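Local structure of beta-lactamase (Serratia marcescens, 5GWA) at residues 71-76 and 95-100; 107-112 and 189-194; 19-24 and 249-254; 199-204 and 259-264. The protein probably hydrolyses beta-lactam antibiotics to substituted beta-amino acids as a class-A extended-spectrum beta-lactamase, and is bound here to the inhibitor avibactam. All coordinates share one frame; numbering follows the deposited sequence.

Interaction 1. Residues 71-76 and 95-100; sequences KLFVKK and NLELSF. With NA (sodium ion), chain O; SO4 (sulfate ion), chain D.
Leu-72 pairs with Leu-98, and Val-74 with Leu-96, as antiparallel hydrogen-bonded partners; strands 71-74 and 96-99 have their N-to-C directions 142° apart and their axes 4.2 Å apart at closest approach. Leu-98 N donates to Leu-72 O at 2.9 Å, and Val-74 N to Leu-96 O at 2.8 Å. At one end Asn-95 and Leu-96 both face Val-74, a G1 beta bulge. Asparagine suits the left-handed backbone there (phi 49°), and its OD1 takes Lys-76 N at 2.9 Å, the donor standing well above the amide plane. With CG anti to the backbone N (chi1 -169°), the Phe-73 ring is laid alongside the other strand, one face over Leu-96 N, and CZ comes 3.5 Å from Asn-95 C. Beside Phe-73 on this exposed face stands Glu-97, whose backbone O binds a sodium ion at 2.8 Å. The other face is aliphatic: Val-74 CG2 meets Leu-98 CD1 at 4.0 Å, and these branched chains rest on Ile-103 and, from Val-74, on Ile-118. Leu-72 crosses Phe-100 at about a right angle, CD2 lying 3.7 Å from CZ. Ser-99 OG caps Glu-102 N, ending the strand and opening helix 100-109. The result is a two-stranded antiparallel ribbon packed on the helical part of the class-A fold.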
loop_
_atom_site.group_PDB
_atom_site.type_symbol
_atom_site.label_atom_id
_atom_site.label_comp_id
_atom_site.label_asym_id
_atom_site.label_seq_id
_atom_site.Cartn_x
_atom_site.Cartn_y
_atom_site.Cartn_z
ATOM N N LYS A 71 20.756 10.446 10.327
ATOM C CA LYS A 71 19.735 9.389 10.372
ATOM C C LYS A 71 18.700 9.569 11.470
ATOM O O LYS A 71 19.033 9.902 12.621
ATOM C CB LYS A 71 20.378 8.030 10.570
ATOM C CG LYS A 71 21.373 7.677 9.471
ATOM C CD LYS A 71 21.878 6.272 9.628
ATOM C CE LYS A 71 22.969 5.976 8.610
ATOM N NZ LYS A 71 23.532 4.617 8.745
ATOM N N LEU A 72 17.438 9.344 11.100
ATOM C CA LEU A 72 16.345 9.183 12.030
ATOM C C LEU A 72 16.224 7.761 12.521
ATOM O O LEU A 72 16.456 6.819 11.751
ATOM C CB LEU A 72 15.029 9.602 11.374
ATOM C CG LEU A 72 14.934 11.017 10.836
ATOM C CD1 LEU A 72 13.616 11.284 10.158
ATOM C CD2 LEU A 72 15.119 12.001 11.969
ATOM N N PHE A 73 15.787 7.578 13.776
ATOM C CA PHE A 73 15.401 6.244 14.198
ATOM C C PHE A 73 13.960 5.988 13.809
ATOM O O PHE A 73 13.062 6.686 14.236
ATOM C CB PHE A 73 15.572 6.056 15.722
ATOM C CG PHE A 73 15.447 4.614 16.160
ATOM C CD1 PHE A 73 16.507 3.767 16.046
ATOM C CD2 PHE A 73 14.228 4.110 16.582
ATOM C CE1 PHE A 73 16.395 2.430 16.409
ATOM C CE2 PHE A 73 14.107 2.769 16.936
ATOM C CZ PHE A 73 15.189 1.951 16.851
ATOM N N VAL A 74 13.756 5.047 12.890
ATOM C CA VAL A 74 12.434 4.721 12.406
ATOM C C VAL A 74 11.898 3.536 13.186
ATOM O O VAL A 74 12.422 2.417 13.096
ATOM C CB VAL A 74 12.496 4.417 10.890
ATOM C CG1 VAL A 74 11.128 3.981 10.354
ATOM C CG2 VAL A 74 13.007 5.659 10.154
ATOM N N LYS A 75 10.951 3.840 14.063
ATOM C CA LYS A 75 10.296 2.810 14.888
ATOM C C LYS A 75 9.478 1.875 14.028
ATOM O O LYS A 75 8.975 2.268 13.009
ATOM C CB LYS A 75 9.344 3.468 15.903
ATOM C CG LYS A 75 10.067 4.179 17.026
ATOM C CD LYS A 75 9.102 4.579 18.140
ATOM C CE LYS A 75 8.294 5.808 17.791
ATOM N NZ LYS A 75 7.727 6.415 19.036
ATOM N N LYS A 76 9.227 0.664 14.514
ATOM C CA LYS A 76 8.322 -0.227 13.803
ATOM C C LYS A 76 6.937 0.429 13.636
ATOM O O LYS A 76 6.314 0.319 12.591
ATOM C CB LYS A 76 8.237 -1.551 14.541
ATOM C CG LYS A 76 7.121 -2.458 14.099
ATOM C CD LYS A 76 7.675 -3.641 13.326
ATOM C CE LYS A 76 6.615 -4.710 13.234
ATOM N NZ LYS A 76 5.253 -4.092 13.104
ATOM N N ASN A 95 12.486 -0.403 13.430
ATOM C CA ASN A 95 13.442 -0.142 14.510
ATOM C C ASN A 95 14.878 -0.074 14.015
ATOM O O ASN A 95 15.787 -0.801 14.443
ATOM C CB ASN A 95 13.275 -1.193 15.600
ATOM C CG ASN A 95 11.926 -1.131 16.242
ATOM O OD1 ASN A 95 11.322 -0.080 16.364
ATOM N ND2 ASN A 95 11.450 -2.283 16.703
ATOM N N LEU A 96 15.111 0.877 13.123
ATOM C CA LEU A 96 16.422 1.060 12.556
ATOM C C LEU A 96 16.681 2.508 12.173
ATOM O O LEU A 96 15.746 3.279 12.023
ATOM C CB LEU A 96 16.651 0.133 11.369
ATOM C CG LEU A 96 16.089 0.547 10.013
ATOM C CD1 LEU A 96 16.703 -0.342 8.926
ATOM C CD2 LEU A 96 14.577 0.550 9.969
ATOM N N GLU A 97 17.965 2.842 12.042
ATOM C CA GLU A 97 18.398 4.178 11.673
ATOM C C GLU A 97 18.375 4.288 10.159
ATOM O O GLU A 97 19.032 3.475 9.505
ATOM C CB GLU A 97 19.825 4.381 12.155
ATOM C CG GLU A 97 19.991 4.126 13.652
ATOM C CD GLU A 97 21.424 3.830 14.062
ATOM O OE1 GLU A 97 22.324 3.658 13.197
ATOM O OE2 GLU A 97 21.694 3.860 15.269
ATOM N N LEU A 98 17.688 5.298 9.630
ATOM C CA LEU A 98 17.669 5.574 8.167
ATOM C C LEU A 98 18.013 7.048 7.934
ATOM O O LEU A 98 17.473 7.916 8.553
ATOM C CB LEU A 98 16.304 5.255 7.571
ATOM C CG LEU A 98 15.890 3.785 7.581
ATOM C CD1 LEU A 98 14.474 3.643 7.054
ATOM C CD2 LEU A 98 16.818 2.904 6.809
ATOM N N SER A 99 18.799 7.312 6.911
ATOM C CA SER A 99 19.161 8.691 6.616
ATOM C C SER A 99 17.986 9.480 6.086
ATOM O O SER A 99 17.084 8.926 5.433
ATOM C CB SER A 99 20.303 8.775 5.593
ATOM O OG SER A 99 19.935 8.218 4.311
ATOM N N PHE A 100 18.042 10.791 6.248
ATOM C CA PHE A 100 17.077 11.660 5.605
ATOM C C PHE A 100 17.113 11.388 4.099
ATOM O O PHE A 100 16.078 11.407 3.448
ATOM C CB PHE A 100 17.410 13.131 5.841
ATOM C CG PHE A 100 17.238 13.558 7.243
ATOM C CD1 PHE A 100 15.993 13.872 7.748
ATOM C CD2 PHE A 100 18.358 13.714 8.078
ATOM C CE1 PHE A 100 15.828 14.257 9.065
ATOM C CE2 PHE A 100 18.197 14.130 9.372
ATOM C CZ PHE A 100 16.938 14.401 9.875
HETATM NA NA NA O . 20.786 3.147 7.355
HETATM S S SO4 D . 3.794 -5.768 10.600
HETATM O O1 SO4 D . 3.353 -6.735 11.638
HETATM O O2 SO4 D . 3.663 -6.390 9.287
HETATM O O3 SO4 D . 2.901 -4.591 10.735
HETATM O O4 SO4 D . 5.186 -5.296 10.863
#

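Interaction 2. Residues 107-112 and 189-194. With NA (sodium ion), chain T; NXL ((2S,5R)-1-formyl-5-[(sulfooxy)amino]piperidine-2-carboxamide), chain B.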
loop_
_atom_site.group_PDB
_atom_site.type_symbol
_atom_site.label_atom_id
_atom_site.label_comp_id
_atom_site.label_asym_id
_atom_site.label_seq_id
_atom_site.Cartn_x
_atom_site.Cartn_y
_atom_site.Cartn_z
ATOM N N THR A 107 10.223 8.391 -0.284
ATOM C CA THR A 107 8.994 9.196 -0.173
ATOM C C THR A 107 8.645 9.848 -1.507
ATOM O O THR A 107 7.479 9.942 -1.878
ATOM C CB THR A 107 9.190 10.274 0.892
ATOM O OG1 THR A 107 9.396 9.620 2.150
ATOM C CG2 THR A 107 7.947 11.127 1.000
ATOM N N VAL A 108 9.660 10.370 -2.204
ATOM C CA VAL A 108 9.416 11.112 -3.449
ATOM C C VAL A 108 9.447 10.188 -4.660
ATOM O O VAL A 108 8.449 10.077 -5.378
ATOM C CB VAL A 108 10.432 12.242 -3.657
ATOM C CG1 VAL A 108 10.288 12.875 -5.038
ATOM C CG2 VAL A 108 10.279 13.259 -2.561
ATOM N N SER A 109 10.508 9.411 -4.852
ATOM C CA SER A 109 10.646 8.605 -6.095
ATOM C C SER A 109 9.713 7.408 -6.076
ATOM O O SER A 109 9.242 6.983 -7.140
ATOM C CB SER A 109 12.087 8.128 -6.303
ATOM O OG SER A 109 12.932 9.275 -6.252
ATOM N N HIS A 110 9.456 6.837 -4.904
ATOM C CA HIS A 110 8.609 5.660 -4.781
ATOM C C HIS A 110 7.316 5.946 -4.011
ATOM O O HIS A 110 6.558 5.037 -3.782
ATOM C CB HIS A 110 9.373 4.527 -4.122
ATOM C CG HIS A 110 10.385 3.918 -5.014
ATOM N ND1 HIS A 110 11.646 4.429 -5.229
ATOM C CD2 HIS A 110 10.288 2.811 -5.786
ATOM C CE1 HIS A 110 12.273 3.671 -6.117
ATOM N NE2 HIS A 110 11.466 2.690 -6.467
ATOM N N SER A 111 7.072 7.213 -3.698
ATOM C CA SER A 111 5.835 7.635 -3.045
ATOM C C SER A 111 5.510 6.903 -1.763
ATOM O O SER A 111 4.342 6.703 -1.438
ATOM C CB SER A 111 4.668 7.562 -4.009
ATOM O OG SER A 111 3.736 8.608 -3.725
ATOM N N ASP A 112 6.513 6.533 -0.976
ATOM C CA ASP A 112 6.219 5.903 0.302
ATOM C C ASP A 112 5.346 6.734 1.220
ATOM O O ASP A 112 5.630 7.926 1.478
ATOM C CB ASP A 112 7.526 5.576 1.016
ATOM C CG ASP A 112 7.334 4.568 2.100
ATOM O OD1 ASP A 112 6.900 4.935 3.176
ATOM O OD2 ASP A 112 7.645 3.396 1.861
ATOM N N LEU A 189 15.909 17.469 -7.333
ATOM C CA LEU A 189 15.695 17.280 -8.782
ATOM C C LEU A 189 16.065 15.887 -9.246
ATOM O O LEU A 189 15.317 15.246 -9.993
ATOM C CB LEU A 189 16.452 18.347 -9.595
ATOM C CG LEU A 189 16.210 18.303 -11.113
ATOM C CD1 LEU A 189 14.761 18.436 -11.496
ATOM C CD2 LEU A 189 16.984 19.420 -11.805
ATOM N N ASN A 190 17.241 15.365 -8.835
ATOM C CA ASN A 190 17.627 14.033 -9.234
ATOM C C ASN A 190 16.568 13.036 -8.745
ATOM O O ASN A 190 16.209 12.109 -9.466
ATOM C CB ASN A 190 19.002 13.655 -8.674
ATOM C CG ASN A 190 20.149 14.262 -9.468
ATOM O OD1 ASN A 190 20.059 14.457 -10.662
ATOM N ND2 ASN A 190 21.266 14.450 -8.807
ATOM N N THR A 191 16.071 13.278 -7.539
ATOM C CA THR A 191 15.134 12.336 -6.915
ATOM C C THR A 191 13.796 12.304 -7.731
ATOM O O THR A 191 13.248 11.220 -8.054
ATOM C CB THR A 191 14.926 12.738 -5.466
ATOM O OG1 THR A 191 16.192 12.624 -4.762
ATOM C CG2 THR A 191 13.925 11.868 -4.818
ATOM N N MET A 192 13.417 13.467 -8.221
ATOM C CA MET A 192 12.218 13.578 -9.092
ATOM C C MET A 192 12.353 12.997 -10.500
ATOM O O MET A 192 11.420 12.444 -11.059
ATOM C CB MET A 192 11.810 15.035 -9.167
ATOM C CG MET A 192 11.237 15.565 -7.862
ATOM S SD MET A 192 10.860 17.305 -7.860
ATOM C CE MET A 192 9.436 17.286 -8.963
ATOM N N ILE A 193 13.571 13.039 -11.063
ATOM C CA ILE A 193 13.853 12.316 -12.293
ATOM C C ILE A 193 13.894 10.823 -12.114
ATOM O O ILE A 193 13.427 10.053 -12.966
ATOM C CB ILE A 193 15.170 12.834 -12.945
ATOM C CG1 ILE A 193 15.040 14.325 -13.267
ATOM C CG2 ILE A 193 15.462 12.050 -14.197
ATOM C CD1 ILE A 193 16.385 14.998 -13.584
ATOM N N GLU A 194 14.373 10.402 -10.928
ATOM C CA GLU A 194 14.450 9.013 -10.540
ATOM C C GLU A 194 13.103 8.407 -10.179
ATOM O O GLU A 194 13.011 7.219 -9.924
ATOM C CB GLU A 194 15.431 8.870 -9.365
ATOM C CG GLU A 194 16.902 9.001 -9.790
ATOM C CD GLU A 194 17.899 9.176 -8.654
ATOM O OE1 GLU A 194 17.529 9.098 -7.457
ATOM O OE2 GLU A 194 19.108 9.358 -8.974
HETATM NA NA NA T . 10.730 9.765 -13.848
HETATM O OAC NXL B . -0.991 9.534 -3.982
HETATM C CAN NXL B . -0.167 8.920 -3.312
HETATM N N NXL B . -0.312 7.748 -2.883
HETATM C CAJ NXL B . 0.809 6.986 -2.374
HETATM C CA NXL B . -1.592 7.074 -3.054
HETATM C C NXL B . -2.320 6.755 -1.794
HETATM O O NXL B . -1.807 6.912 -0.701
HETATM N NAA NXL B . -3.502 6.157 -1.965
HETATM C CB NXL B . -1.377 5.821 -3.864
HETATM C CAH NXL B . -0.209 4.994 -3.381
HETATM C CAO NXL B . 1.070 5.815 -3.291
HETATM N NAK NXL B . 1.670 6.257 -4.567
HETATM O OAL NXL B . 0.863 6.328 -5.604
HETATM S SAR NXL B . 1.322 7.269 -6.723
HETATM O OAD NXL B . 1.961 6.395 -7.656
HETATM O OAE NXL B . 0.306 7.905 -7.486
HETATM O OAG NXL B . 2.038 8.500 -5.924
HETATM O O HOH W 1 15.531 8.373 -5.775
#
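Val-108 sets its branch against Thr-191, CB lying 3.7 Å from Thr-191 CG2, and the two short side chains cross at about a right angle. The CG1 of the valine also meets Met-192 CG at 4.0 Å, so the flexible thioether chain contributes a methylene here. Thr-191 is suited to this seam because it is two-faced. Its chi1 (-63°) sets OG1 anti to the carbonyl carbon, where it bonds Phe-187 O of its own helix, and CG2, anti to the backbone N, faces helix 100-109. Next to it Ser-109 OG donates to Thr-191 O at 2.7 Å, coming from above the carbonyl plane, and packs tightly on the threonine methyl, 3.1 Å from CG2. Serine suits the place because its hydroxyl is small enough to sit this close to the methyl while bonding the carbonyl. The same OG accepts from a water at 2.8 Å, and that water also donates to Glu-194 OE1. Just beyond lies Ser-111, which with Asp-112 and Asn-113 makes the SDN motif of class-A enzymes. Ser-111 OG donates to avibactam OAG at 2.8 Å and is also hydrogen-bonded to Lys-50 and Lys-215. On the other segment Ile-193 O binds a sodium ion at 2.9 Å, a site completed by Thr-195 O.

Interaction 3. Residues 19-24 and 249-254; sequences KAKVGV and YVSDSS
Lys-21 O is gripped twice by Ser-251: the backbone N donates to it at 2.8 Å from above the carbonyl plane, and the hydroxyl OG adds a second bond of 2.8 Å. Serine suits this place because its OG, held between the backbone N and the carbonyl carbon (chi1 74°), can reach across to the neighbouring strand. In return Lys-21 N donates to Ser-251 O at 2.9 Å. Farther along, Gly-23 and Tyr-249 exchange a reciprocal pair, Gly-23 N to Tyr-249 O and Tyr-249 N to Gly-23 O, both donors in the plane of the accepting carbonyl. The tyrosine hydroxyl is satisfied by Thr-167. At the opposite end Ser-254 N meets Lys-19 O head-on at 2.9 Å, and a water donates to Asp-252 O while bonding Ser-254 OG. Asp-252 OD1 is taken up by Tyr-158, and Ser-253 OG bonds Asn-260. On one face of the sheet the side chains of Val-22 and Val-250 lie side by side, pointing the same way, and Ala-20 CB sits 3.8 Å from Val-250 CG1. Val-250, beta-branched and apolar, carries this face onto Ile-263 and Ile-264 of helix 257-276. The two strands, whose N-to-C directions differ by 165°, are neighbours in the antiparallel five-stranded sheet of the class-A beta-lactamase fold.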
loop_
_atom_site.group_PDB
_atom_site.type_symbol
_atom_site.label_atom_id
_atom_site.label_comp_id
_atom_site.label_asym_id
_atom_site.label_seq_id
_atom_site.Cartn_x
_atom_site.Cartn_y
_atom_site.Cartn_z
ATOM N N LYS A 19 -15.407 11.621 -18.452
ATOM C CA LYS A 19 -16.257 11.786 -17.284
ATOM C C LYS A 19 -15.389 12.016 -16.060
ATOM O O LYS A 19 -15.363 11.219 -15.138
ATOM C CB LYS A 19 -17.190 10.599 -17.107
ATOM C CG LYS A 19 -18.117 10.414 -18.302
ATOM C CD LYS A 19 -19.273 9.477 -17.978
ATOM C CE LYS A 19 -20.193 9.309 -19.186
ATOM N NZ LYS A 19 -20.895 7.993 -19.199
ATOM N N ALA A 20 -14.794 13.202 -16.024
ATOM C CA ALA A 20 -13.907 13.617 -14.947
ATOM C C ALA A 20 -13.725 15.111 -15.038
ATOM O O ALA A 20 -13.929 15.725 -16.085
ATOM C CB ALA A 20 -12.537 12.948 -15.078
ATOM N N LYS A 21 -13.339 15.698 -13.910
ATOM C CA LYS A 21 -13.005 17.118 -13.821
ATOM C C LYS A 21 -11.487 17.210 -13.881
ATOM O O LYS A 21 -10.813 16.822 -12.915
ATOM C CB LYS A 21 -13.507 17.718 -12.502
ATOM C CG LYS A 21 -13.197 19.210 -12.430
ATOM C CD LYS A 21 -13.423 19.864 -11.069
ATOM C CE LYS A 21 -14.848 20.360 -10.884
ATOM N NZ LYS A 21 -15.469 20.982 -12.083
ATOM N N VAL A 22 -10.972 17.730 -14.972
ATOM C CA VAL A 22 -9.523 17.656 -15.220
ATOM C C VAL A 22 -8.939 19.062 -15.184
ATOM O O VAL A 22 -9.281 19.920 -15.984
ATOM C CB VAL A 22 -9.197 16.985 -16.545
ATOM C CG1 VAL A 22 -7.691 16.869 -16.732
ATOM C CG2 VAL A 22 -9.850 15.605 -16.618
ATOM N N GLY A 23 -8.020 19.287 -14.256
ATOM C CA GLY A 23 -7.326 20.563 -14.149
ATOM C C GLY A 23 -5.962 20.483 -14.774
ATOM O O GLY A 23 -5.239 19.514 -14.545
ATOM N N VAL A 24 -5.628 21.475 -15.573
ATOM C CA VAL A 24 -4.355 21.479 -16.298
ATOM C C VAL A 24 -3.664 22.825 -16.121
ATOM O O VAL A 24 -4.290 23.859 -16.292
ATOM C CB VAL A 24 -4.549 21.274 -17.796
ATOM C CG1 VAL A 24 -3.193 21.251 -18.492
ATOM C CG2 VAL A 24 -5.312 19.993 -18.061
ATOM N N TYR A 249 -4.393 17.187 -13.058
ATOM C CA TYR A 249 -5.176 16.550 -12.008
ATOM C C TYR A 249 -6.460 16.003 -12.612
ATOM O O TYR A 249 -7.298 16.764 -13.071
ATOM C CB TYR A 249 -5.562 17.565 -10.913
ATOM C CG TYR A 249 -4.372 18.190 -10.273
ATOM C CD1 TYR A 249 -3.759 19.299 -10.827
ATOM C CD2 TYR A 249 -3.853 17.681 -9.086
ATOM C CE1 TYR A 249 -2.663 19.881 -10.223
ATOM C CE2 TYR A 249 -2.684 18.176 -8.550
ATOM C CZ TYR A 249 -2.097 19.248 -9.125
ATOM O OH TYR A 249 -0.983 19.732 -8.511
ATOM N N VAL A 250 -6.567 14.680 -12.763
ATOM C CA VAL A 250 -7.823 14.068 -13.196
ATOM C C VAL A 250 -8.632 13.726 -11.962
ATOM O O VAL A 250 -8.261 12.839 -11.181
ATOM C CB VAL A 250 -7.552 12.790 -14.034
ATOM C CG1 VAL A 250 -8.867 12.170 -14.483
ATOM C CG2 VAL A 250 -6.643 13.080 -15.209
ATOM N N SER A 251 -9.696 14.505 -11.697
ATOM C CA SER A 251 -10.393 14.383 -10.430
ATOM C C SER A 251 -11.828 13.910 -10.585
ATOM O O SER A 251 -12.412 14.071 -11.636
ATOM C CB SER A 251 -10.318 15.690 -9.617
ATOM O OG SER A 251 -11.177 16.687 -10.156
ATOM N N ASP A 252 -12.351 13.339 -9.502
ATOM C CA ASP A 252 -13.728 12.867 -9.416
ATOM C C ASP A 252 -14.187 12.147 -10.668
ATOM O O ASP A 252 -15.123 12.543 -11.358
ATOM C CB ASP A 252 -14.632 14.033 -9.043
ATOM C CG ASP A 252 -14.335 14.560 -7.657
ATOM O OD1 ASP A 252 -13.658 13.859 -6.871
ATOM O OD2 ASP A 252 -14.873 15.645 -7.323
ATOM N N SER A 253 -13.373 11.167 -11.062
ATOM C CA SER A 253 -13.539 10.527 -12.328
ATOM C C SER A 253 -14.350 9.242 -12.246
ATOM O O SER A 253 -14.138 8.404 -11.382
ATOM C CB SER A 253 -12.170 10.203 -12.911
ATOM O OG SER A 253 -12.283 9.549 -14.161
ATOM N N SER A 254 -15.296 9.159 -13.167
ATOM C CA SER A 254 -16.026 7.926 -13.423
ATOM C C SER A 254 -15.315 6.997 -14.374
ATOM O O SER A 254 -15.814 5.896 -14.642
ATOM C CB SER A 254 -17.428 8.284 -13.955
ATOM O OG SER A 254 -18.198 8.799 -12.886
HETATM O O HOH W 2 -17.544 11.678 -12.536
#

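Interaction 4. Residues 199-204 and 259-264; sequences PKRLKG and VNEKII. With NA (sodium ion), chain M.
Arg-201 and Glu-261 meet with their flat groups almost perpendicular, the guanidinium and carboxylate planes 83° apart. The arginine, extended from CG to NE, offers NE to Glu-261 OE2 at 2.8 Å. This salt bridge is nearly straight (176° at the hydrogen): OE2 lies in the guanidinium plane and accepts on its anti lone pair. That oxygen also binds a sodium ion at 2.7 Å, while OE1 forms a salt bridge with Lys-76 of the second subunit. Arginine suits the place because it has donors to spare: NH1 bonds Gly-217 O and Asn-231 O, and NH2 bonds Ser-218 OG. It therefore ties helix 257-276 to the edge strand carrying the KTG motif of class-A enzymes (Lys-215 to Gly-217), at the avibactam pocket, where NH1 makes a long, weak ion pair with the inhibitor's sulfate. Ile-264 lies against the aliphatic part of the arginine, its CD1 3.9 Å from Arg-201 CD, while its CG2 comes 3.5 Å from Leu-202 N and 3.8 Å from Leu-202 CD2. Leu-202 N itself donates to Asp-232 OD2. Residues 201-204 form a type I beta turn, closed by Gly-204 N donating to Arg-201 O at 2.9 Å.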
loop_
_atom_site.group_PDB
_atom_site.type_symbol
_atom_site.label_atom_id
_atom_site.label_comp_id
_atom_site.label_asym_id
_atom_site.label_seq_id
_atom_site.Cartn_x
_atom_site.Cartn_y
_atom_site.Cartn_z
ATOM N N PRO A 199 4.597 5.761 -14.826
ATOM C CA PRO A 199 5.344 5.904 -16.062
ATOM C C PRO A 199 4.461 6.045 -17.303
ATOM O O PRO A 199 4.962 6.437 -18.347
ATOM C CB PRO A 199 6.125 4.585 -16.126
ATOM C CG PRO A 199 5.228 3.618 -15.408
ATOM C CD PRO A 199 4.755 4.423 -14.235
ATOM N N LYS A 200 3.161 5.754 -17.178
ATOM C CA LYS A 200 2.212 6.005 -18.275
ATOM C C LYS A 200 1.329 7.229 -18.040
ATOM O O LYS A 200 0.347 7.408 -18.738
ATOM C CB LYS A 200 1.353 4.761 -18.548
ATOM C CG LYS A 200 2.193 3.508 -18.806
ATOM C CD LYS A 200 3.215 3.721 -19.912
ATOM C CE LYS A 200 3.263 2.548 -20.882
ATOM N NZ LYS A 200 4.088 1.439 -20.338
ATOM N N ARG A 201 1.852 8.182 -17.255
ATOM C CA ARG A 201 1.178 9.466 -17.031
ATOM C C ARG A 201 1.871 10.547 -17.836
ATOM O O ARG A 201 1.868 10.459 -19.044
ATOM C CB ARG A 201 1.033 9.736 -15.522
ATOM C CG ARG A 201 0.213 8.665 -14.821
ATOM C CD ARG A 201 -0.098 8.964 -13.369
ATOM N NE ARG A 201 -0.749 7.828 -12.719
ATOM C CZ ARG A 201 -1.288 7.859 -11.503
ATOM N NH1 ARG A 201 -1.259 8.959 -10.772
ATOM N NH2 ARG A 201 -1.810 6.773 -10.998
ATOM N N LEU A 202 2.484 11.574 -17.233
ATOM C CA LEU A 202 3.142 12.577 -18.035
ATOM C C LEU A 202 4.093 12.000 -19.065
ATOM O O LEU A 202 4.156 12.488 -20.187
ATOM C CB LEU A 202 3.891 13.623 -17.202
ATOM C CG LEU A 202 3.028 14.548 -16.329
ATOM C CD1 LEU A 202 3.869 15.328 -15.375
ATOM C CD2 LEU A 202 2.185 15.514 -17.179
ATOM N N LYS A 203 4.889 11.009 -18.666
ATOM C CA LYS A 203 5.892 10.366 -19.513
ATOM C C LYS A 203 5.306 9.459 -20.605
ATOM O O LYS A 203 6.014 9.021 -21.489
ATOM C CB LYS A 203 6.833 9.539 -18.630
ATOM C CG LYS A 203 7.778 10.376 -17.756
ATOM C CD LYS A 203 8.488 9.514 -16.728
ATOM C CE LYS A 203 9.460 8.546 -17.376
ATOM N NZ LYS A 203 10.654 9.256 -17.894
ATOM N N GLY A 204 4.018 9.139 -20.531
ATOM C CA GLY A 204 3.507 7.958 -21.219
ATOM C C GLY A 204 3.691 7.940 -22.724
ATOM O O GLY A 204 3.914 6.863 -23.314
ATOM N N VAL A 259 -7.907 4.892 -18.509
ATOM C CA VAL A 259 -8.348 6.138 -19.142
ATOM C C VAL A 259 -7.841 7.360 -18.380
ATOM O O VAL A 259 -7.355 8.283 -18.997
ATOM C CB VAL A 259 -9.885 6.194 -19.208
ATOM C CG1 VAL A 259 -10.378 7.542 -19.708
ATOM C CG2 VAL A 259 -10.390 5.093 -20.131
ATOM N N ASN A 260 -7.860 7.292 -17.064
ATOM C CA ASN A 260 -7.403 8.405 -16.245
ATOM C C ASN A 260 -5.929 8.697 -16.513
ATOM O O ASN A 260 -5.535 9.857 -16.655
ATOM C CB ASN A 260 -7.686 8.111 -14.780
ATOM C CG ASN A 260 -9.189 8.093 -14.466
ATOM O OD1 ASN A 260 -9.946 8.825 -15.098
ATOM N ND2 ASN A 260 -9.606 7.232 -13.571
ATOM N N GLU A 261 -5.111 7.647 -16.611
ATOM C CA GLU A 261 -3.711 7.833 -16.921
ATOM C C GLU A 261 -3.511 8.352 -18.334
ATOM O O GLU A 261 -2.703 9.226 -18.577
ATOM C CB GLU A 261 -2.904 6.551 -16.695
ATOM C CG GLU A 261 -2.944 6.065 -15.266
ATOM C CD GLU A 261 -1.808 5.108 -14.944
ATOM O OE1 GLU A 261 -1.724 4.049 -15.543
ATOM O OE2 GLU A 261 -0.969 5.413 -14.084
ATOM N N LYS A 262 -4.272 7.797 -19.275
ATOM C CA LYS A 262 -4.191 8.205 -20.643
ATOM C C LYS A 262 -4.553 9.666 -20.849
ATOM O O LYS A 262 -3.917 10.351 -21.638
ATOM C CB LYS A 262 -5.111 7.300 -21.476
ATOM C CG LYS A 262 -5.107 7.577 -22.959
ATOM C CD LYS A 262 -3.816 7.126 -23.614
ATOM C CE LYS A 262 -3.874 5.661 -24.021
ATOM N NZ LYS A 262 -2.544 5.144 -24.464
ATOM N N ILE A 263 -5.485 10.183 -20.038
ATOM C CA ILE A 263 -5.802 11.611 -20.105
ATOM C C ILE A 263 -4.569 12.456 -19.831
ATOM O O ILE A 263 -4.260 13.400 -20.566
ATOM C CB ILE A 263 -6.924 11.990 -19.135
ATOM C CG1 ILE A 263 -8.283 11.481 -19.662
ATOM C CG2 ILE A 263 -7.016 13.499 -18.960
ATOM C CD1 ILE A 263 -9.373 11.450 -18.637
ATOM N N ILE A 264 -3.818 12.074 -18.801
ATOM C CA ILE A 264 -2.587 12.806 -18.487
ATOM C C ILE A 264 -1.572 12.704 -19.615
ATOM O O ILE A 264 -0.982 13.713 -20.038
ATOM C CB ILE A 264 -1.945 12.301 -17.170
ATOM C CG1 ILE A 264 -2.958 12.402 -16.015
ATOM C CG2 ILE A 264 -0.681 13.104 -16.848
ATOM C CD1 ILE A 264 -2.517 11.776 -14.714
HETATM NA NA NA M . 1.527 4.849 -15.018
#

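Interactions 3 and 4 lie on the same side of the chain's centre, their centres about 13 Å apart. Strand 243-253 leads into helix 257-276, and the two contacts touch where Val-250 packs on Ile-263 and Ile-264. Interaction 3 joins strands near the chain's two ends, so interactions 1 and 2 fall within the span it closes; interaction 4 alternates with it along the chain. Interaction 1 hands over to interaction 2 through helix 100-109, with centres about 19 Å apart, whereas the centres of interactions 1 and 3 are about 38 Å apart across the chain's centre. Interactions 2 and 4, centres about 18 Å apart, each supply a residue of the avibactam pocket. Across the subunit interface, interaction 1 of one copy comes up against interaction 4 of the other.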